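PDB 2P9X: nitrosopumilus output domain-containing protein, which is of unknown function but binds zinc and forms an all-helical Nitrosopumilus output domain. Local coordinates for residues A[4-9]-A[39-44]; A[66-70]-A[83-89]. One frame throughout, in Å; residues are numbered along the deposited sequence.

Interaction 1 (A[4-9]-A[39-44]); sequences GRDILT and IELAYD. With ACT (acetate ion), chain E.
Residues 4-9 of the N-terminal helix and the stretch 39-44 run in opposite directions, with Arg-5 CA 5.8 Å from Tyr-43 CA and Thr-9 CA 5.4 Å from Glu-40 CA. The short helix 41-44 thus packs against helix 3-19 in this all-helical fold.

Arg-5 and Tyr-43 carry most of the contact. Arg-5 CB sits over the middle of the Tyr-43 ring, 3.7 Å from its centroid, in a CH-pi contact. Tyr-43 OH is hydrogen-bonded to Glu-99, the C-terminal residue. Arg-5 CG stands anti to the backbone N (chi1 -174°), and the chain runs extended from there to NE, past the ring to Asp-44. There it forms a side-on salt bridge, in which Arg-5 NE donates to Asp-44 OD1 (2.8 Å) and Arg-5 NH2 to Asp-44 OD2 (2.9 Å). The guanidinium and carboxylate planes are only 19° apart. Glu-40 CB lies over one guanidinium face, offset toward the rim. Arg-5 NH1 donates to an acetate, probably from the crystallisation liquor. With an alanine in place of Arg-5, Asp-44 would probably lose its charged mate and the short helix one of its ties to the N-terminal helix.

On the inner side, Leu-8 CD2 meets Tyr-43 CB at 4.0 Å. A water donates to both Thr-9 OG1 and Ile-39 O. Thr-9 OG1 itself donates to Arg-5 O at 2.8 Å, from the opposite face of that carbonyl to Thr-9 N.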
loop_
_atom_site.group_PDB
_atom_site.type_symbol
_atom_site.label_atom_id
_atom_site.label_comp_id
_atom_site.label_asym_id
_atom_site.label_seq_id
_atom_site.Cartn_x
_atom_site.Cartn_y
_atom_site.Cartn_z
ATOM N N GLY A 4 -28.938 -0.884 11.888
ATOM C CA GLY A 4 -27.854 -1.624 11.260
ATOM C C GLY A 4 -26.771 -0.732 10.675
ATOM O O GLY A 4 -25.579 -1.032 10.780
ATOM N N ARG A 5 -27.182 0.373 10.063
ATOM C CA ARG A 5 -26.230 1.303 9.461
ATOM C C ARG A 5 -25.381 1.928 10.561
ATOM O O ARG A 5 -24.170 2.098 10.411
ATOM C CB ARG A 5 -26.991 2.382 8.689
ATOM C CG ARG A 5 -26.136 3.359 7.867
ATOM C CD ARG A 5 -27.066 4.166 6.962
ATOM N NE ARG A 5 -26.398 5.027 5.985
ATOM C CZ ARG A 5 -26.047 6.292 6.204
ATOM N NH1 ARG A 5 -26.281 6.857 7.378
ATOM N NH2 ARG A 5 -25.512 7.010 5.222
ATOM N N ASP A 6 -26.026 2.275 11.670
ATOM C CA ASP A 6 -25.334 2.875 12.807
ATOM C C ASP A 6 -24.322 1.898 13.402
ATOM O O ASP A 6 -23.158 2.241 13.602
ATOM C CB ASP A 6 -26.362 3.294 13.866
ATOM C CG ASP A 6 -25.722 3.864 15.116
ATOM O OD1 ASP A 6 -24.795 4.688 14.986
ATOM O OD2 ASP A 6 -26.160 3.499 16.224
ATOM N N ILE A 7 -24.760 0.671 13.661
ATOM C CA ILE A 7 -23.879 -0.335 14.246
ATOM C C ILE A 7 -22.698 -0.693 13.349
ATOM O O ILE A 7 -21.565 -0.825 13.823
ATOM C CB ILE A 7 -24.659 -1.616 14.592
ATOM C CG1 ILE A 7 -25.699 -1.305 15.669
ATOM C CG2 ILE A 7 -23.706 -2.685 15.092
ATOM C CD1 ILE A 7 -26.681 -2.438 15.917
ATOM N N LEU A 8 -22.941 -0.848 12.054
ATOM C CA LEU A 8 -21.833 -1.191 11.166
ATOM C C LEU A 8 -20.838 -0.039 11.065
ATOM O O LEU A 8 -19.632 -0.243 11.167
ATOM C CB LEU A 8 -22.336 -1.551 9.767
ATOM C CG LEU A 8 -21.218 -1.871 8.766
ATOM C CD1 LEU A 8 -20.338 -2.982 9.317
ATOM C CD2 LEU A 8 -21.816 -2.277 7.428
ATOM N N THR A 9 -21.345 1.172 10.874
ATOM C CA THR A 9 -20.473 2.333 10.741
ATOM C C THR A 9 -19.630 2.564 11.985
ATOM O O THR A 9 -18.421 2.762 11.884
ATOM C CB THR A 9 -21.292 3.604 10.410
ATOM O OG1 THR A 9 -22.012 3.390 9.189
ATOM C CG2 THR A 9 -20.364 4.811 10.227
ATOM N N ILE A 39 -17.554 7.011 5.884
ATOM C CA ILE A 39 -17.454 5.589 6.213
ATOM C C ILE A 39 -18.790 4.863 6.110
ATOM O O ILE A 39 -18.832 3.637 5.956
ATOM C CB ILE A 39 -16.866 5.395 7.643
ATOM C CG1 ILE A 39 -15.429 5.919 7.683
ATOM C CG2 ILE A 39 -16.858 3.917 8.031
ATOM C CD1 ILE A 39 -14.483 5.149 6.794
ATOM N N GLU A 40 -19.880 5.621 6.187
ATOM C CA GLU A 40 -21.213 5.030 6.094
ATOM C C GLU A 40 -21.418 4.357 4.736
ATOM O O GLU A 40 -22.383 3.621 4.531
ATOM C CB GLU A 40 -22.283 6.104 6.319
ATOM C CG GLU A 40 -22.138 7.340 5.442
ATOM C CD GLU A 40 -21.168 8.382 6.000
ATOM O OE1 GLU A 40 -20.416 8.073 6.949
ATOM O OE2 GLU A 40 -21.171 9.519 5.481
ATOM N N LEU A 41 -20.510 4.621 3.800
ATOM C CA LEU A 41 -20.582 4.018 2.473
ATOM C C LEU A 41 -20.474 2.500 2.579
ATOM O O LEU A 41 -20.963 1.773 1.713
ATOM C CB LEU A 41 -19.439 4.537 1.592
ATOM C CG LEU A 41 -19.378 3.977 0.168
ATOM C CD1 LEU A 41 -20.607 4.428 -0.615
ATOM C CD2 LEU A 41 -18.107 4.466 -0.521
ATOM N N ALA A 42 -19.814 2.022 3.635
ATOM C CA ALA A 42 -19.647 0.585 3.836
ATOM C C ALA A 42 -21.009 -0.095 3.903
ATOM O O ALA A 42 -21.183 -1.203 3.401
ATOM C CB ALA A 42 -18.856 0.319 5.110
ATOM N N TYR A 43 -21.972 0.580 4.516
ATOM C CA TYR A 43 -23.325 0.043 4.620
ATOM C C TYR A 43 -24.149 0.357 3.375
ATOM O O TYR A 43 -24.844 -0.514 2.847
ATOM C CB TYR A 43 -24.034 0.614 5.854
ATOM C CG TYR A 43 -25.475 0.162 5.995
ATOM C CD1 TYR A 43 -26.500 0.796 5.292
ATOM C CD2 TYR A 43 -25.808 -0.909 6.819
ATOM C CE1 TYR A 43 -27.825 0.374 5.410
ATOM C CE2 TYR A 43 -27.128 -1.340 6.945
ATOM C CZ TYR A 43 -28.128 -0.694 6.240
ATOM O OH TYR A 43 -29.438 -1.114 6.367
ATOM N N ASP A 44 -24.073 1.600 2.908
ATOM C CA ASP A 44 -24.846 2.017 1.737
ATOM C C ASP A 44 -24.486 1.311 0.438
ATOM O O ASP A 44 -25.364 1.027 -0.385
ATOM C CB ASP A 44 -24.727 3.529 1.527
ATOM C CG ASP A 44 -25.216 4.320 2.717
ATOM O OD1 ASP A 44 -26.068 3.799 3.472
ATOM O OD2 ASP A 44 -24.761 5.471 2.886
HETATM C C ACT E . -27.374 5.898 10.918
HETATM O O ACT E . -27.747 5.754 9.735
HETATM O OXT ACT E . -28.139 5.877 11.909
HETATM C CH3 ACT E . -25.880 6.106 11.174
HETATM O O HOH W 1 -20.630 1.746 7.197
#

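Interaction 2 (A[66-70]-A[83-89]); sequences EMVII and ANSLEEL
Ile-70, Leu-86 and Glu-66 account for much of this contact between helix 59-76 and the start of helix 86-97. Ile-70 has the largest share. Its CD1 lies against the backbone before the second helix, 3.6 Å from both Asn-84 C and Ser-85 N. The branch methyl CG2 reaches Ala-83 O at 3.5 Å. Chi1 of -64° sets CG1 anti to the carbonyl carbon and CG2 anti to the backbone N; the CG1 arm thus carries CD1 to Asn-84 and Ser-85, and CG2 faces Ala-83. The Leu-89 side chain lies antiparallel beside it, CD2 touching Ile-70 CG1.

Leu-86 joins through both backbone and side chain. Its CD1 meets Ile-69 CG2 at 4.1 Å, and the same methyl of Ile-69 also touches Leu-89 CD2. The Leu-86 side chain packs on helix 46-57 as well, against Pro-46 and Phe-49.

Glu-66 supplies the polar link. Its extended chain brings OE2 to Leu-86 N at 2.9 Å, a fairly straight bond that meets the oxygen on its anti side, 31° out of the carboxylate plane. OE2 also has a salt bridge to Lys-50, and OE1 one to Arg-63. Glu-87 OE1 lies only 4.1 Å from Glu-66 OE2. Lys-50, also in a long, weak ion pair with Glu-87, probably eases the repulsion.

Ser-85 OG accepts from Glu-88 N at 3.1 Å, while Glu-88 OE1 accepts from Asn-84 N. The arrangement is a serine N-cap on a helix whose first turn also receives a carboxylate from a neighbouring helix, beside aliphatic packing between helices 59-76 and 86-97.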
loop_
_atom_site.group_PDB
_atom_site.type_symbol
_atom_site.label_atom_id
_atom_site.label_comp_id
_atom_site.label_asym_id
_atom_site.label_seq_id
_atom_site.Cartn_x
_atom_site.Cartn_y
_atom_site.Cartn_z
ATOM N N GLU A 66 -11.321 -5.879 5.442
ATOM C CA GLU A 66 -12.602 -6.574 5.353
ATOM C C GLU A 66 -12.664 -7.659 6.428
ATOM O O GLU A 66 -13.643 -7.761 7.165
ATOM C CB GLU A 66 -12.766 -7.201 3.965
ATOM C CG GLU A 66 -14.142 -7.792 3.700
ATOM C CD GLU A 66 -14.283 -8.353 2.292
ATOM O OE1 GLU A 66 -13.327 -8.986 1.788
ATOM O OE2 GLU A 66 -15.358 -8.174 1.685
ATOM N N MET A 67 -11.607 -8.461 6.522
ATOM C CA MET A 67 -11.558 -9.531 7.513
ATOM C C MET A 67 -11.685 -8.981 8.928
ATOM O O MET A 67 -12.402 -9.543 9.761
ATOM C CB MET A 67 -10.254 -10.312 7.366
ATOM C CG MET A 67 -10.240 -11.189 6.127
ATOM S SD MET A 67 -8.598 -11.780 5.694
ATOM C CE MET A 67 -8.318 -12.969 7.006
ATOM N N VAL A 68 -10.989 -7.883 9.199
ATOM C CA VAL A 68 -11.040 -7.262 10.510
ATOM C C VAL A 68 -12.442 -6.727 10.813
ATOM O O VAL A 68 -12.950 -6.908 11.917
ATOM C CB VAL A 68 -10.000 -6.128 10.616
ATOM C CG1 VAL A 68 -10.239 -5.314 11.870
ATOM C CG2 VAL A 68 -8.593 -6.725 10.645
ATOM N N ILE A 69 -13.082 -6.094 9.832
ATOM C CA ILE A 69 -14.426 -5.564 10.047
ATOM C C ILE A 69 -15.414 -6.683 10.366
ATOM O O ILE A 69 -16.219 -6.570 11.292
ATOM C CB ILE A 69 -14.939 -4.784 8.807
ATOM C CG1 ILE A 69 -14.130 -3.497 8.635
ATOM C CG2 ILE A 69 -16.429 -4.465 8.965
ATOM C CD1 ILE A 69 -14.402 -2.772 7.323
ATOM N N ILE A 70 -15.358 -7.764 9.598
ATOM C CA ILE A 70 -16.270 -8.885 9.814
ATOM C C ILE A 70 -16.083 -9.471 11.207
ATOM O O ILE A 70 -17.056 -9.751 11.912
ATOM C CB ILE A 70 -16.057 -9.982 8.748
ATOM C CG1 ILE A 70 -16.425 -9.426 7.367
ATOM C CG2 ILE A 70 -16.921 -11.203 9.066
ATOM C CD1 ILE A 70 -16.134 -10.374 6.215
ATOM N N ALA A 83 -21.198 -14.238 7.339
ATOM C CA ALA A 83 -20.633 -13.457 6.238
ATOM C C ALA A 83 -19.121 -13.656 6.080
ATOM O O ALA A 83 -18.346 -13.661 7.033
ATOM C CB ALA A 83 -20.959 -11.980 6.477
ATOM N N ASN A 84 -18.725 -13.866 4.802
ATOM C CA ASN A 84 -17.303 -13.953 4.462
ATOM C C ASN A 84 -16.869 -12.743 3.622
ATOM O O ASN A 84 -15.732 -12.607 3.185
ATOM C CB ASN A 84 -17.101 -15.228 3.641
ATOM C CG ASN A 84 -17.582 -16.419 4.428
ATOM O OD1 ASN A 84 -17.097 -16.714 5.513
ATOM N ND2 ASN A 84 -18.485 -17.191 3.799
ATOM N N SER A 85 -17.807 -11.833 3.375
ATOM C CA SER A 85 -17.532 -10.623 2.607
ATOM C C SER A 85 -18.351 -9.481 3.201
ATOM O O SER A 85 -19.355 -9.716 3.873
ATOM C CB SER A 85 -17.924 -10.805 1.140
ATOM O OG SER A 85 -19.333 -10.847 0.995
ATOM N N LEU A 86 -17.932 -8.249 2.947
ATOM C CA LEU A 86 -18.655 -7.101 3.473
ATOM C C LEU A 86 -20.080 -7.060 2.909
ATOM O O LEU A 86 -21.014 -6.673 3.612
ATOM C CB LEU A 86 -17.908 -5.805 3.137
ATOM C CG LEU A 86 -18.440 -4.514 3.761
ATOM C CD1 LEU A 86 -18.332 -4.585 5.282
ATOM C CD2 LEU A 86 -17.636 -3.340 3.234
ATOM N N GLU A 87 -20.247 -7.463 1.647
ATOM C CA GLU A 87 -21.571 -7.469 1.025
ATOM C C GLU A 87 -22.494 -8.422 1.767
ATOM O O GLU A 87 -23.649 -8.088 2.050
ATOM C CB GLU A 87 -21.494 -7.887 -0.448
ATOM C CG GLU A 87 -20.850 -6.855 -1.344
ATOM C CD GLU A 87 -19.374 -7.111 -1.561
ATOM O OE1 GLU A 87 -18.715 -7.648 -0.646
ATOM O OE2 GLU A 87 -18.875 -6.764 -2.649
ATOM N N GLU A 88 -21.988 -9.612 2.075
ATOM C CA GLU A 88 -22.781 -10.593 2.806
ATOM C C GLU A 88 -23.052 -10.090 4.218
ATOM O O GLU A 88 -24.115 -10.348 4.786
ATOM C CB GLU A 88 -22.048 -11.932 2.884
ATOM C CG GLU A 88 -21.944 -12.658 1.559
ATOM C CD GLU A 88 -21.163 -13.956 1.662
ATOM O OE1 GLU A 88 -20.698 -14.297 2.773
ATOM O OE2 GLU A 88 -21.015 -14.634 0.625
ATOM N N LEU A 89 -22.085 -9.368 4.786
ATOM C CA LEU A 89 -22.225 -8.839 6.140
ATOM C C LEU A 89 -23.361 -7.823 6.215
ATOM O O LEU A 89 -24.155 -7.834 7.160
ATOM C CB LEU A 89 -20.915 -8.184 6.595
ATOM C CG LEU A 89 -20.872 -7.687 8.043
ATOM C CD1 LEU A 89 -20.914 -8.875 9.001
ATOM C CD2 LEU A 89 -19.611 -6.859 8.270
#

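In the fold
From the N terminus, the chain runs through helices 3-19 and 23-35. It then turns back, and interaction 1 closes the first loop, setting the short helix 41-44 on the first turns of helix 3-19. Helices 46-57 and 59-76 follow. Interaction 2 closes a second, shorter loop where the chain returns to start helix 86-97. The two loops come in series and neither encloses the other. Their contacts still meet in space. Leu-8 touches Leu-89 and Ile-69, and Ala-42 O packs on Leu-86. The first and last long helices thus pack in one core with helix 59-76. Helix 59-76 also packs through Met-67 and Val-68 on a second subunit, another copy of the protein.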